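Local structure of probable branched-chain-amino-acid aminotransferase (Thermotoga maritima MSB8, 3CSW) at residues A[31-36]-A[104-109]; A[96-101]-A[111-116]; A[51-56]-A[84-89]; A[128-133]-A[156-161]; A[210-215]-A[265-270]. The protein probably catalyses the pyridoxal-phosphate-dependent transfer of the amino group between leucine, isoleucine or valine and 2-oxoglutarate in branched-chain amino acid biosynthesis. One frame throughout, in Å; residues are numbered along the deposited sequence.

Contact 1. Residues A[31-36]-A[104-109]; sequences FSLFEK and PDSGEV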
# COMPACT_ATOMS: atom_id res chain seq x y z
N PHE A 31 -25.30 24.44 -21.64
CA PHE A 31 -24.58 24.73 -20.42
C PHE A 31 -24.52 23.54 -19.47
O PHE A 31 -23.50 23.32 -18.82
CB PHE A 31 -25.15 25.92 -19.65
CG PHE A 31 -24.43 26.17 -18.38
CD1 PHE A 31 -23.26 26.92 -18.37
CD2 PHE A 31 -24.85 25.57 -17.19
CE1 PHE A 31 -22.56 27.11 -17.20
CE2 PHE A 31 -24.15 25.76 -16.01
CZ PHE A 31 -23.00 26.53 -16.01
N SER A 32 -25.61 22.79 -19.37
CA SER A 32 -25.65 21.61 -18.51
C SER A 32 -24.62 20.56 -18.97
O SER A 32 -24.04 19.89 -18.14
CB SER A 32 -27.05 21.00 -18.47
OG SER A 32 -27.47 20.66 -19.77
N LEU A 33 -24.42 20.44 -20.28
CA LEU A 33 -23.39 19.56 -20.82
C LEU A 33 -21.99 20.06 -20.44
O LEU A 33 -21.12 19.26 -20.07
CB LEU A 33 -23.53 19.40 -22.34
CG LEU A 33 -22.55 18.40 -23.01
CD1 LEU A 33 -23.20 17.70 -24.18
CD2 LEU A 33 -21.27 19.08 -23.47
N PHE A 34 -21.77 21.36 -20.52
CA PHE A 34 -20.49 21.93 -20.12
C PHE A 34 -20.20 21.71 -18.64
O PHE A 34 -19.08 21.32 -18.28
CB PHE A 34 -20.43 23.43 -20.45
CG PHE A 34 -19.18 24.13 -19.95
CD1 PHE A 34 -17.94 23.80 -20.45
CD2 PHE A 34 -19.26 25.12 -18.99
CE1 PHE A 34 -16.80 24.45 -19.99
CE2 PHE A 34 -18.14 25.76 -18.54
CZ PHE A 34 -16.90 25.42 -19.04
N GLU A 35 -21.18 21.96 -17.78
CA GLU A 35 -20.97 21.80 -16.34
C GLU A 35 -20.64 20.33 -16.03
O GLU A 35 -19.71 20.04 -15.29
CB GLU A 35 -22.16 22.29 -15.53
CG GLU A 35 -21.89 22.36 -14.03
CD GLU A 35 -23.08 22.79 -13.19
OE1 GLU A 35 -24.21 22.84 -13.72
OE2 GLU A 35 -22.87 23.08 -11.98
N LYS A 36 -21.38 19.42 -16.65
CA LYS A 36 -21.18 17.99 -16.48
C LYS A 36 -19.85 17.47 -17.04
O LYS A 36 -19.26 16.54 -16.49
CB LYS A 36 -22.35 17.25 -17.14
CG LYS A 36 -22.34 15.73 -16.97
CD LYS A 36 -22.53 15.32 -15.52
CE LYS A 36 -22.40 13.81 -15.32
NZ LYS A 36 -22.58 13.44 -13.88
N PRO A 104 -20.39 12.62 -20.96
CA PRO A 104 -21.12 11.94 -19.89
C PRO A 104 -22.62 12.12 -19.99
O PRO A 104 -23.10 13.25 -20.19
CB PRO A 104 -20.60 12.61 -18.60
CG PRO A 104 -19.96 13.89 -19.03
CD PRO A 104 -19.55 13.73 -20.45
N ASP A 105 -23.32 10.99 -19.86
CA ASP A 105 -24.78 10.93 -19.85
C ASP A 105 -25.34 11.17 -21.26
O ASP A 105 -26.04 10.31 -21.80
CB ASP A 105 -25.37 11.89 -18.80
CG ASP A 105 -24.83 11.63 -17.37
OD1 ASP A 105 -23.83 10.89 -17.21
OD2 ASP A 105 -25.41 12.18 -16.40
N SER A 106 -25.02 12.31 -21.86
CA SER A 106 -25.50 12.63 -23.21
C SER A 106 -25.08 11.63 -24.29
O SER A 106 -25.86 11.34 -25.19
CB SER A 106 -25.10 14.05 -23.62
OG SER A 106 -23.69 14.22 -23.64
N GLY A 107 -23.85 11.10 -24.21
CA GLY A 107 -23.33 10.22 -25.26
C GLY A 107 -22.84 10.95 -26.52
O GLY A 107 -22.43 10.31 -27.49
N GLU A 108 -22.91 12.29 -26.49
CA GLU A 108 -22.41 13.18 -27.55
C GLU A 108 -20.95 12.90 -27.86
O GLU A 108 -20.16 12.72 -26.94
CB GLU A 108 -22.48 14.63 -27.06
CG GLU A 108 -23.89 15.21 -26.85
CD GLU A 108 -24.33 16.13 -27.98
OE1 GLU A 108 -23.98 15.86 -29.15
OE2 GLU A 108 -25.03 17.13 -27.69
N VAL A 109 -20.58 12.91 -29.14
CA VAL A 109 -19.18 12.68 -29.56
C VAL A 109 -18.60 13.94 -30.23
O VAL A 109 -19.29 14.62 -31.00
CB VAL A 109 -19.06 11.46 -30.51
CG1 VAL A 109 -17.61 11.21 -30.93
CG2 VAL A 109 -19.62 10.20 -29.83
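Two side chains of helix 31-37 reach the loop 104-109, Leu-33 and Lys-36. The aliphatic part of Lys-36 lies along Pro-104, the two running in opposite directions, with CG of Lys-36 3.6 Å from CG of Pro-104. Further out, Lys-36 crosses Asp-105 at about a right angle. The salt bridge there is long, 4.0 Å from Lys-36 NZ to Asp-105 OD2, and NZ has a hydrogen bond to Gln-39 OE1. Leu-33 uses one methyl. Its CD1 sits 3.6 Å from Ser-106 OG and 3.7 Å from Glu-108 CG. Both helix side chains start with CG anti to the backbone N, and a bend at chi2 (66°) then turns the Lys-36 chain. The loop is the connection of the beta hairpin formed by strands 96-102 and 109-115, so the short helix packs against a hairpin end at the protein surface. An alanine at Lys-36 would probably loosen this end of the contact, since the CG contact on Pro-104, the long link to Asp-105 and the bond to Gln-39 would be lost. Asp-105 has a positive phi of 73°, and Gly-107 follows with 78°. These two residues help to turn the loop, and Gly-107 O accepts a hydrogen bond from Ser-75 OG. Asp-105 OD1 also forms a salt bridge with Arg-157 of the second subunit. Glu-35, on the same helix, pairs with Lys-99 of that subunit.

Contact 2. Residues A[96-101]-A[111-116]; sequences VRIKVY and FVFSPL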
# COMPACT_ATOMS: atom_id res chain seq x y z
N VAL A 96 -2.92 13.86 -40.07
CA VAL A 96 -3.62 14.49 -38.96
C VAL A 96 -3.52 13.70 -37.64
O VAL A 96 -3.38 12.47 -37.64
CB VAL A 96 -5.13 14.78 -39.29
CG1 VAL A 96 -5.24 15.71 -40.47
CG2 VAL A 96 -5.90 13.52 -39.59
N ARG A 97 -3.55 14.44 -36.53
CA ARG A 97 -3.81 13.91 -35.21
C ARG A 97 -5.30 14.07 -35.02
O ARG A 97 -5.86 15.07 -35.43
CB ARG A 97 -3.08 14.72 -34.14
CG ARG A 97 -3.45 14.35 -32.69
CD ARG A 97 -2.81 15.29 -31.64
NE ARG A 97 -1.37 15.07 -31.49
CZ ARG A 97 -0.40 15.68 -32.19
NH1 ARG A 97 -0.68 16.57 -33.15
NH2 ARG A 97 0.88 15.38 -31.93
N ILE A 98 -5.95 13.08 -34.41
CA ILE A 98 -7.40 13.11 -34.20
C ILE A 98 -7.70 12.76 -32.74
O ILE A 98 -7.25 11.73 -32.27
CB ILE A 98 -8.15 12.09 -35.11
CG1 ILE A 98 -7.71 12.20 -36.59
CG2 ILE A 98 -9.65 12.28 -34.97
CD1 ILE A 98 -8.09 11.00 -37.45
N LYS A 99 -8.44 13.61 -32.04
CA LYS A 99 -8.89 13.35 -30.67
C LYS A 99 -10.39 13.12 -30.73
O LYS A 99 -11.08 13.87 -31.41
CB LYS A 99 -8.61 14.53 -29.74
CG LYS A 99 -7.16 14.95 -29.62
CD LYS A 99 -7.02 16.36 -29.01
CE LYS A 99 -5.85 17.16 -29.66
NZ LYS A 99 -6.04 18.64 -29.54
N VAL A 100 -10.87 12.09 -30.04
CA VAL A 100 -12.30 11.77 -29.98
C VAL A 100 -12.76 11.78 -28.52
O VAL A 100 -12.23 11.03 -27.70
CB VAL A 100 -12.63 10.40 -30.63
CG1 VAL A 100 -14.16 10.22 -30.71
CG2 VAL A 100 -12.00 10.31 -32.02
N TYR A 101 -13.74 12.63 -28.21
CA TYR A 101 -14.26 12.75 -26.86
C TYR A 101 -15.68 12.25 -26.78
O TYR A 101 -16.51 12.62 -27.61
CB TYR A 101 -14.25 14.21 -26.42
CG TYR A 101 -12.88 14.87 -26.38
CD1 TYR A 101 -12.03 14.70 -25.31
CD2 TYR A 101 -12.48 15.73 -27.40
CE1 TYR A 101 -10.80 15.34 -25.26
CE2 TYR A 101 -11.25 16.37 -27.37
CZ TYR A 101 -10.42 16.18 -26.30
OH TYR A 101 -9.22 16.82 -26.28
N PHE A 111 -15.11 15.18 -32.38
CA PHE A 111 -13.85 14.84 -33.04
C PHE A 111 -13.09 16.14 -33.26
O PHE A 111 -13.70 17.14 -33.62
CB PHE A 111 -14.07 14.20 -34.40
CG PHE A 111 -14.82 12.88 -34.37
CD1 PHE A 111 -16.20 12.84 -34.17
CD2 PHE A 111 -14.15 11.69 -34.66
CE1 PHE A 111 -16.90 11.63 -34.22
CE2 PHE A 111 -14.86 10.47 -34.71
CZ PHE A 111 -16.22 10.44 -34.48
N VAL A 112 -11.78 16.13 -33.02
CA VAL A 112 -10.94 17.30 -33.27
C VAL A 112 -9.82 16.84 -34.21
O VAL A 112 -9.09 15.91 -33.89
CB VAL A 112 -10.34 17.90 -31.96
CG1 VAL A 112 -9.62 19.21 -32.25
CG2 VAL A 112 -11.41 18.13 -30.91
N PHE A 113 -9.72 17.48 -35.37
CA PHE A 113 -8.68 17.16 -36.36
C PHE A 113 -7.67 18.30 -36.46
O PHE A 113 -8.08 19.43 -36.63
CB PHE A 113 -9.29 16.95 -37.74
CG PHE A 113 -10.29 15.82 -37.81
CD1 PHE A 113 -11.62 16.02 -37.47
CD2 PHE A 113 -9.91 14.57 -38.31
CE1 PHE A 113 -12.54 15.00 -37.58
CE2 PHE A 113 -10.83 13.54 -38.41
CZ PHE A 113 -12.15 13.75 -38.05
N SER A 114 -6.38 17.99 -36.35
CA SER A 114 -5.33 19.00 -36.51
C SER A 114 -4.10 18.42 -37.17
O SER A 114 -3.87 17.22 -37.10
CB SER A 114 -4.96 19.63 -35.16
OG SER A 114 -4.39 18.69 -34.27
N PRO A 115 -3.30 19.25 -37.83
CA PRO A 115 -2.16 18.68 -38.54
C PRO A 115 -1.21 17.98 -37.60
O PRO A 115 -0.95 18.50 -36.52
CB PRO A 115 -1.49 19.91 -39.17
CG PRO A 115 -2.58 20.92 -39.27
CD PRO A 115 -3.38 20.71 -38.01
N LEU A 116 -0.73 16.80 -37.99
CA LEU A 116 0.24 16.05 -37.20
C LEU A 116 1.61 16.57 -37.57
O LEU A 116 2.09 16.36 -38.70
CB LEU A 116 0.16 14.54 -37.50
CG LEU A 116 1.09 13.63 -36.70
CD1 LEU A 116 0.58 13.46 -35.29
CD2 LEU A 116 1.25 12.28 -37.37
O HOH W 1 -6.33 16.77 -33.01
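Ile-98 has CG1 anti to the carbonyl carbon (chi1 -50°), which leaves CG2 anti to the backbone N, and Phe-113 has CG anti to its carbonyl carbon (chi1 -61°). The two side chains therefore lie side by side and point the same way. They face each other across an antiparallel beta hairpin, strands 96-102 and 109-115, within a six-stranded antiparallel sheet. Ile-98 CG2 stands over one face of the Phe-113 ring, 4.2 Å from its centroid, in a CH-pi contact. Ile-98 CG1 meets the ring at CD2. A second pair repeats the pattern: Val-100 CG1 lies over a face of the Phe-111 ring, again 4.2 Å from the centroid. An alanine at Ile-98 would probably leave the Phe-113 ring less firmly held, because the CG1 branch and the CG2 methyl over its face would both be lost. Helix 78-89 covers this side of the sheet, with Leu-85 on Ile-98. The other side carries Arg-97, Lys-99, Val-112 and Ser-114. Here Val-112 CG2 touches the edge of the Tyr-101 ring. The OH of Tyr-101 and the NZ of Lys-99 both reach Glu-35 of the second subunit. Arg-97 pairs with Ser-114, and Lys-99 with Val-112, through two backbone hydrogen bonds each. Arg-97 O and Val-112 O each accept a hydrogen bond from one water at 3.0 Å, and that water is also hydrogen-bonded to Ser-114 OG.

Contact 3. Residues A[51-56]-A[84-89]; sequences RAPFAA and VLKAGA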
# COMPACT_ATOMS: atom_id res chain seq x y z
N ARG A 51 -3.12 9.64 -44.73
CA ARG A 51 -4.41 10.28 -44.51
C ARG A 51 -5.53 9.27 -44.20
O ARG A 51 -6.70 9.65 -44.13
CB ARG A 51 -4.75 11.20 -45.70
CG ARG A 51 -3.57 12.15 -46.04
CD ARG A 51 -3.69 12.86 -47.37
NE ARG A 51 -4.95 13.59 -47.50
CZ ARG A 51 -5.97 13.22 -48.29
NH1 ARG A 51 -5.91 12.12 -49.04
NH2 ARG A 51 -7.07 13.97 -48.32
N ALA A 52 -5.15 8.01 -43.99
CA ALA A 52 -6.08 6.96 -43.55
C ALA A 52 -5.97 6.77 -42.03
O ALA A 52 -4.86 6.60 -41.51
CB ALA A 52 -5.78 5.64 -44.25
N PRO A 53 -7.11 6.80 -41.31
CA PRO A 53 -7.06 6.61 -39.84
C PRO A 53 -6.55 5.23 -39.38
O PRO A 53 -7.12 4.17 -39.73
CB PRO A 53 -8.49 6.88 -39.37
CG PRO A 53 -9.34 6.86 -40.58
CD PRO A 53 -8.47 7.04 -41.80
N PHE A 54 -5.47 5.29 -38.60
CA PHE A 54 -4.76 4.14 -38.10
C PHE A 54 -5.40 3.50 -36.86
O PHE A 54 -5.76 4.19 -35.90
CB PHE A 54 -3.32 4.53 -37.76
CG PHE A 54 -2.47 3.37 -37.30
CD1 PHE A 54 -2.15 2.33 -38.20
CD2 PHE A 54 -2.00 3.29 -36.00
CE1 PHE A 54 -1.38 1.27 -37.79
CE2 PHE A 54 -1.23 2.22 -35.58
CZ PHE A 54 -0.93 1.20 -36.46
N ALA A 55 -5.48 2.18 -36.90
CA ALA A 55 -6.01 1.37 -35.81
C ALA A 55 -7.37 1.84 -35.36
O ALA A 55 -7.65 1.81 -34.17
CB ALA A 55 -5.01 1.30 -34.62
N ALA A 56 -8.23 2.20 -36.32
CA ALA A 56 -9.53 2.78 -36.01
C ALA A 56 -10.40 1.85 -35.17
O ALA A 56 -10.99 2.27 -34.16
CB ALA A 56 -10.24 3.23 -37.27
N VAL A 84 -16.82 9.51 -40.16
CA VAL A 84 -16.39 10.84 -39.71
C VAL A 84 -14.86 10.96 -39.73
O VAL A 84 -14.31 11.99 -40.13
CB VAL A 84 -16.93 11.20 -38.29
CG1 VAL A 84 -16.44 12.59 -37.87
CG2 VAL A 84 -18.47 11.14 -38.25
N LEU A 85 -14.17 9.91 -39.28
CA LEU A 85 -12.70 9.93 -39.25
C LEU A 85 -12.14 10.17 -40.65
O LEU A 85 -11.27 11.02 -40.82
CB LEU A 85 -12.12 8.61 -38.71
CG LEU A 85 -12.28 8.24 -37.24
CD1 LEU A 85 -11.66 6.84 -36.98
CD2 LEU A 85 -11.65 9.30 -36.36
N LYS A 86 -12.63 9.41 -41.63
CA LYS A 86 -12.15 9.51 -43.03
C LYS A 86 -12.51 10.83 -43.74
O LYS A 86 -11.66 11.40 -44.44
CB LYS A 86 -12.62 8.31 -43.86
CG LYS A 86 -12.15 6.98 -43.27
CD LYS A 86 -12.06 5.87 -44.27
CE LYS A 86 -13.40 5.36 -44.71
NZ LYS A 86 -13.16 4.20 -45.62
N ALA A 87 -13.75 11.30 -43.56
CA ALA A 87 -14.19 12.58 -44.13
C ALA A 87 -13.35 13.74 -43.57
O ALA A 87 -13.01 14.67 -44.31
CB ALA A 87 -15.68 12.83 -43.84
N GLY A 88 -13.02 13.67 -42.27
CA GLY A 88 -12.24 14.71 -41.62
C GLY A 88 -10.79 14.73 -42.07
O GLY A 88 -10.26 15.80 -42.40
N ALA A 89 -10.15 13.56 -42.06
CA ALA A 89 -8.77 13.39 -42.51
C ALA A 89 -8.61 13.79 -43.97
O ALA A 89 -7.57 14.32 -44.37
CB ALA A 89 -8.32 11.94 -42.32
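Strand 52-53 is an outermost strand of the six-stranded antiparallel sheet, and here it meets the C-terminal part of helix 78-89, which covers one side of that sheet. Pro-53 is the main point of contact. Its CG lies 3.8 Å from Leu-85 CB and 3.9 Å from Lys-86 CG. Leu-85, with CG anti to its carbonyl carbon, extends CD1 to Ala-56 CB at 3.9 Å. Ala-56 begins the helix 56-68. At the other end, the Ala-89 methyl comes within 3.3 Å of the backbone O of Arg-51. The charged ends go to other partners. Lys-86 NZ bonds to O of Ile-285, the C-terminal residue, and Arg-51 NE to the backbone O of Phe-92. Ile-285 also packs on Pro-53 and Ala-56. No hydrogen bond joins the two segments, so the sheet edge and the helix are held together mainly by apolar contact, and the polar groups at its margins bind residues beyond it.

Contact 4. Residues A[128-133]-A[156-161]; sequences KISNVR and RREIVD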
# COMPACT_ATOMS: atom_id res chain seq x y z
N LYS A 128 12.04 12.01 -17.32
CA LYS A 128 12.34 12.04 -15.90
C LYS A 128 11.31 11.25 -15.12
O LYS A 128 10.16 11.15 -15.55
CB LYS A 128 12.36 13.49 -15.39
CG LYS A 128 13.50 14.27 -15.94
CD LYS A 128 13.47 15.71 -15.53
CE LYS A 128 14.58 16.47 -16.23
NZ LYS A 128 14.77 17.79 -15.59
N ILE A 129 11.71 10.69 -13.98
CA ILE A 129 10.77 10.04 -13.04
C ILE A 129 9.78 11.10 -12.52
O ILE A 129 10.18 12.16 -12.05
CB ILE A 129 11.50 9.32 -11.83
CG1 ILE A 129 12.50 8.26 -12.33
CG2 ILE A 129 10.50 8.62 -10.90
CD1 ILE A 129 11.90 7.18 -13.25
N SER A 130 8.49 10.83 -12.64
CA SER A 130 7.43 11.71 -12.13
C SER A 130 7.34 11.67 -10.58
O SER A 130 7.67 10.65 -9.96
CB SER A 130 6.10 11.23 -12.70
OG SER A 130 5.00 12.00 -12.29
N ASN A 131 6.84 12.76 -10.00
CA ASN A 131 6.48 12.83 -8.57
C ASN A 131 5.08 12.35 -8.30
O ASN A 131 4.64 12.41 -7.16
CB ASN A 131 6.50 14.26 -8.03
CG ASN A 131 7.85 14.88 -8.06
OD1 ASN A 131 8.88 14.22 -7.84
ND2 ASN A 131 7.87 16.19 -8.33
N VAL A 132 4.37 11.92 -9.34
CA VAL A 132 3.04 11.41 -9.26
C VAL A 132 3.09 9.89 -9.52
O VAL A 132 3.64 9.45 -10.54
CB VAL A 132 2.15 12.10 -10.31
CG1 VAL A 132 0.75 11.57 -10.23
CG2 VAL A 132 2.18 13.62 -10.11
N ARG A 133 2.55 9.11 -8.57
CA ARG A 133 2.41 7.67 -8.74
C ARG A 133 1.11 7.37 -9.45
O ARG A 133 0.12 8.05 -9.25
CB ARG A 133 2.46 6.90 -7.42
CG ARG A 133 3.73 7.03 -6.63
CD ARG A 133 4.92 6.48 -7.37
NE ARG A 133 6.13 6.69 -6.58
CZ ARG A 133 6.71 5.80 -5.77
NH1 ARG A 133 6.25 4.55 -5.63
NH2 ARG A 133 7.78 6.18 -5.07
N ARG A 156 1.38 15.31 -16.40
CA ARG A 156 1.63 16.09 -17.60
C ARG A 156 2.05 17.52 -17.30
O ARG A 156 2.78 18.09 -18.08
CB ARG A 156 0.43 16.10 -18.54
CG ARG A 156 0.16 14.75 -19.08
CD ARG A 156 -0.52 14.76 -20.38
NE ARG A 156 -0.79 13.39 -20.79
CZ ARG A 156 -1.74 13.03 -21.64
NH1 ARG A 156 -2.50 13.93 -22.22
NH2 ARG A 156 -1.94 11.75 -21.91
N ARG A 157 1.59 18.07 -16.18
CA ARG A 157 2.00 19.42 -15.79
C ARG A 157 3.46 19.50 -15.33
O ARG A 157 3.99 20.59 -15.15
CB ARG A 157 1.08 19.96 -14.69
CG ARG A 157 -0.35 20.21 -15.18
CD ARG A 157 -1.25 20.72 -14.08
NE ARG A 157 -0.94 22.09 -13.66
CZ ARG A 157 -1.39 23.19 -14.27
NH1 ARG A 157 -2.18 23.11 -15.32
NH2 ARG A 157 -1.03 24.38 -13.80
N GLU A 158 4.08 18.34 -15.14
CA GLU A 158 5.51 18.24 -14.80
C GLU A 158 6.43 18.22 -16.01
O GLU A 158 7.63 18.27 -15.85
CB GLU A 158 5.77 16.96 -13.99
CG GLU A 158 5.10 16.92 -12.64
CD GLU A 158 5.42 15.62 -11.88
OE1 GLU A 158 5.76 14.62 -12.53
OE2 GLU A 158 5.31 15.62 -10.65
N ILE A 159 5.89 18.12 -17.21
CA ILE A 159 6.74 18.03 -18.39
C ILE A 159 7.23 19.44 -18.73
O ILE A 159 6.51 20.20 -19.36
CB ILE A 159 6.01 17.40 -19.60
CG1 ILE A 159 5.42 16.02 -19.24
CG2 ILE A 159 6.97 17.30 -20.77
CD1 ILE A 159 4.36 15.54 -20.25
N VAL A 160 8.44 19.79 -18.26
CA VAL A 160 9.02 21.11 -18.49
C VAL A 160 10.32 20.98 -19.29
O VAL A 160 10.38 21.43 -20.43
CB VAL A 160 9.24 21.92 -17.16
CG1 VAL A 160 9.67 23.31 -17.48
CG2 VAL A 160 7.97 21.97 -16.36
N ASP A 161 11.38 20.41 -18.72
CA ASP A 161 12.59 20.20 -19.53
C ASP A 161 12.81 18.73 -19.82
O ASP A 161 13.88 18.17 -19.62
CB ASP A 161 13.85 20.88 -18.96
CG ASP A 161 14.11 20.55 -17.52
OD1 ASP A 161 13.27 19.86 -16.88
OD2 ASP A 161 15.19 21.01 -17.05
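One carboxylate, that of Glu-158, takes both a side-chain hydroxyl and the next backbone N-H of the opposite segment. Ser-130 OG donates to Glu-158 OE1 at 2.7 Å and meets it from above the carboxylate plane. Asn-131 N gives weak bonds to both oxygens, each 3.3 Å long, to Glu-158 OE1 and Glu-158 OE2. The Glu-158 chain is extended beyond CG, with chi2 at -179°, and this brings its end to Ser-130. The same Ser-130 OG, anti to its backbone N, accepts from Val-132 N at 3.0 Å. This is an ST turn. The hydroxyl thus donates to Glu-158 and accepts from its own segment, which would fix its rotation. The carboxylate end is flanked by Asn-131 CB, 3.2 Å from Glu-158 OE2, and by the CG2 methyl of Val-132. A separate salt bridge closes the other end. The extended Lys-128 chain crosses Asp-161 at about a right angle, and its NZ lies 2.9 Å from Asp-161 OD1. It too comes from above the carboxylate plane. A type I beta turn from Arg-156 to Ile-159 leads the chain out of helix 150-156, with Glu-158 as its third residue. Arg-156 itself belongs to the pyridoxal phosphate pocket. The contact joins strand 125-129 and the residues that follow it to the loop between helix 150-156 and strand 164-168, the strand that pairs with 125-129 in a mixed sheet.

Contact 5. Residues A[210-215]-A[265-270]; sequences KLAKSL and ATLMEN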
# COMPACT_ATOMS: atom_id res chain seq x y z
N LYS A 210 4.42 -7.23 -31.14
CA LYS A 210 4.27 -8.08 -32.32
C LYS A 210 5.41 -7.92 -33.30
O LYS A 210 5.87 -8.89 -33.90
CB LYS A 210 2.93 -7.81 -33.01
CG LYS A 210 1.76 -8.15 -32.13
CD LYS A 210 0.44 -8.08 -32.87
CE LYS A 210 -0.72 -7.99 -31.86
NZ LYS A 210 -1.95 -8.68 -32.32
N LEU A 211 5.86 -6.69 -33.51
CA LEU A 211 7.01 -6.43 -34.38
C LEU A 211 8.26 -7.08 -33.81
O LEU A 211 9.04 -7.69 -34.55
CB LEU A 211 7.24 -4.93 -34.56
CG LEU A 211 8.49 -4.48 -35.32
CD1 LEU A 211 8.47 -4.97 -36.75
CD2 LEU A 211 8.61 -2.98 -35.26
N ALA A 212 8.48 -6.94 -32.51
CA ALA A 212 9.68 -7.54 -31.89
C ALA A 212 9.69 -9.06 -32.15
O ALA A 212 10.70 -9.62 -32.56
CB ALA A 212 9.77 -7.22 -30.41
N LYS A 213 8.54 -9.70 -31.95
CA LYS A 213 8.40 -11.13 -32.19
C LYS A 213 8.64 -11.53 -33.65
O LYS A 213 9.29 -12.53 -33.91
CB LYS A 213 7.03 -11.62 -31.70
CG LYS A 213 6.93 -11.56 -30.18
CD LYS A 213 5.56 -11.91 -29.70
CE LYS A 213 5.47 -11.85 -28.19
NZ LYS A 213 4.04 -11.82 -27.79
N SER A 214 8.15 -10.73 -34.59
CA SER A 214 8.34 -10.99 -36.00
C SER A 214 9.83 -10.89 -36.34
O SER A 214 10.30 -11.59 -37.24
CB SER A 214 7.53 -10.03 -36.86
OG SER A 214 8.18 -8.77 -37.00
N LEU A 215 10.57 -10.05 -35.62
CA LEU A 215 12.01 -9.92 -35.82
C LEU A 215 12.84 -10.89 -34.96
O LEU A 215 14.05 -10.82 -34.94
CB LEU A 215 12.45 -8.48 -35.58
CG LEU A 215 11.85 -7.41 -36.50
CD1 LEU A 215 12.22 -6.03 -35.97
CD2 LEU A 215 12.34 -7.59 -37.94
N ALA A 265 16.71 0.92 -32.73
CA ALA A 265 16.92 1.34 -34.12
C ALA A 265 16.23 0.40 -35.11
O ALA A 265 15.61 0.87 -36.05
CB ALA A 265 18.44 1.47 -34.42
N THR A 266 16.33 -0.91 -34.92
CA THR A 266 15.64 -1.85 -35.79
C THR A 266 14.13 -1.73 -35.67
O THR A 266 13.41 -1.78 -36.67
CB THR A 266 15.96 -3.30 -35.45
OG1 THR A 266 17.35 -3.42 -35.17
CG2 THR A 266 15.61 -4.21 -36.63
N LEU A 267 13.65 -1.60 -34.44
CA LEU A 267 12.22 -1.49 -34.20
C LEU A 267 11.67 -0.22 -34.84
O LEU A 267 10.62 -0.26 -35.49
CB LEU A 267 11.87 -1.57 -32.70
CG LEU A 267 12.14 -2.93 -32.04
CD1 LEU A 267 12.13 -2.84 -30.50
CD2 LEU A 267 11.17 -4.03 -32.52
N MSE A 268 12.37 0.90 -34.71
CA MSE A 268 11.81 2.15 -35.24
C MSE A 268 11.91 2.25 -36.77
O MSE A 268 11.05 2.85 -37.39
CB MSE A 268 12.30 3.41 -34.49
CG MSE A 268 13.66 3.90 -34.76
SE MSE A 268 14.10 5.49 -33.67
CE MSE A 268 12.91 6.71 -34.41
N GLU A 269 12.90 1.62 -37.38
CA GLU A 269 12.96 1.62 -38.83
C GLU A 269 11.91 0.67 -39.42
O GLU A 269 11.33 0.96 -40.47
CB GLU A 269 14.38 1.38 -39.35
CG GLU A 269 14.96 -0.01 -39.13
CD GLU A 269 16.49 -0.10 -39.40
OE1 GLU A 269 17.18 0.95 -39.27
OE2 GLU A 269 16.99 -1.22 -39.70
N ASN A 270 11.62 -0.44 -38.73
CA ASN A 270 10.65 -1.43 -39.19
C ASN A 270 9.20 -1.17 -38.78
O ASN A 270 8.29 -1.84 -39.28
CB ASN A 270 11.08 -2.82 -38.72
CG ASN A 270 12.28 -3.35 -39.52
OD1 ASN A 270 12.11 -3.70 -40.67
ND2 ASN A 270 13.47 -3.38 -38.92
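Leu-267, Leu-211 and Leu-215 have the most surface buried where helices 203-214 and 262-276 cross. The two short axis segments pass 10.4 Å apart at 109°, a steep crossing. Leu-267 supplies the central group. Its CD2 methyl lies 3.9 Å from Leu-211 CD2 and 3.9 Å from Ala-212 CA, and close to Leu-215 CD1 as well. One methyl thus touches three residues, Leu-211, Ala-212 and Leu-215, near the end of helix 203-214. Leu-211 has CG anti to the backbone N (chi1 173°) and slides past Leu-267 in the opposite direction. Its two methyls divide the work. CD2 comes within 3.4 Å of Leu-267 O, while CD1 rests on Asn-270 CB at 3.9 Å. Leu-215 is the first residue to leave the helix. Its CG is anti to the carbonyl carbon, and its CD1 reaches Thr-266 CG2 at 3.9 Å. Leu-190 and Ile-217 border the same cluster, packing on both Ala-212 and Leu-267. Leu-190 belongs to strand 189-193, so the helix pair lies against a mixed beta sheet. Leu-211 also touches Phe-274, one turn beyond Asn-270. No hydrogen bond crosses between the segments. Two polar side chains bond within their own helices: Ser-214 OG donates to Leu-211 O on a lone pair, and Asn-270 ND2 donates to Thr-266 O at 2.8 Å from above the carbonyl plane.

Contacts 1, 2 and 3 belong to the part of the chain built on the six-stranded antiparallel sheet. Contact 2 is its hairpin, contact 1 lies at the hairpin's connecting loop and contact 3 at the sheet edge. Contacts 2 and 3 have centres about 9 Å apart and touch where Phe-113 packs on helix 78-89. Contacts 1 and 2 also touch, through Val-109 and Val-100, and their segments interleave along the chain. Contacts 4 and 5 come later, contact 4 at one mixed sheet and contact 5 against another, with centres about 29 Å apart. Contacts 1, 2 and 4 all reach the second subunit, so these parts of the fold also help build the assembly.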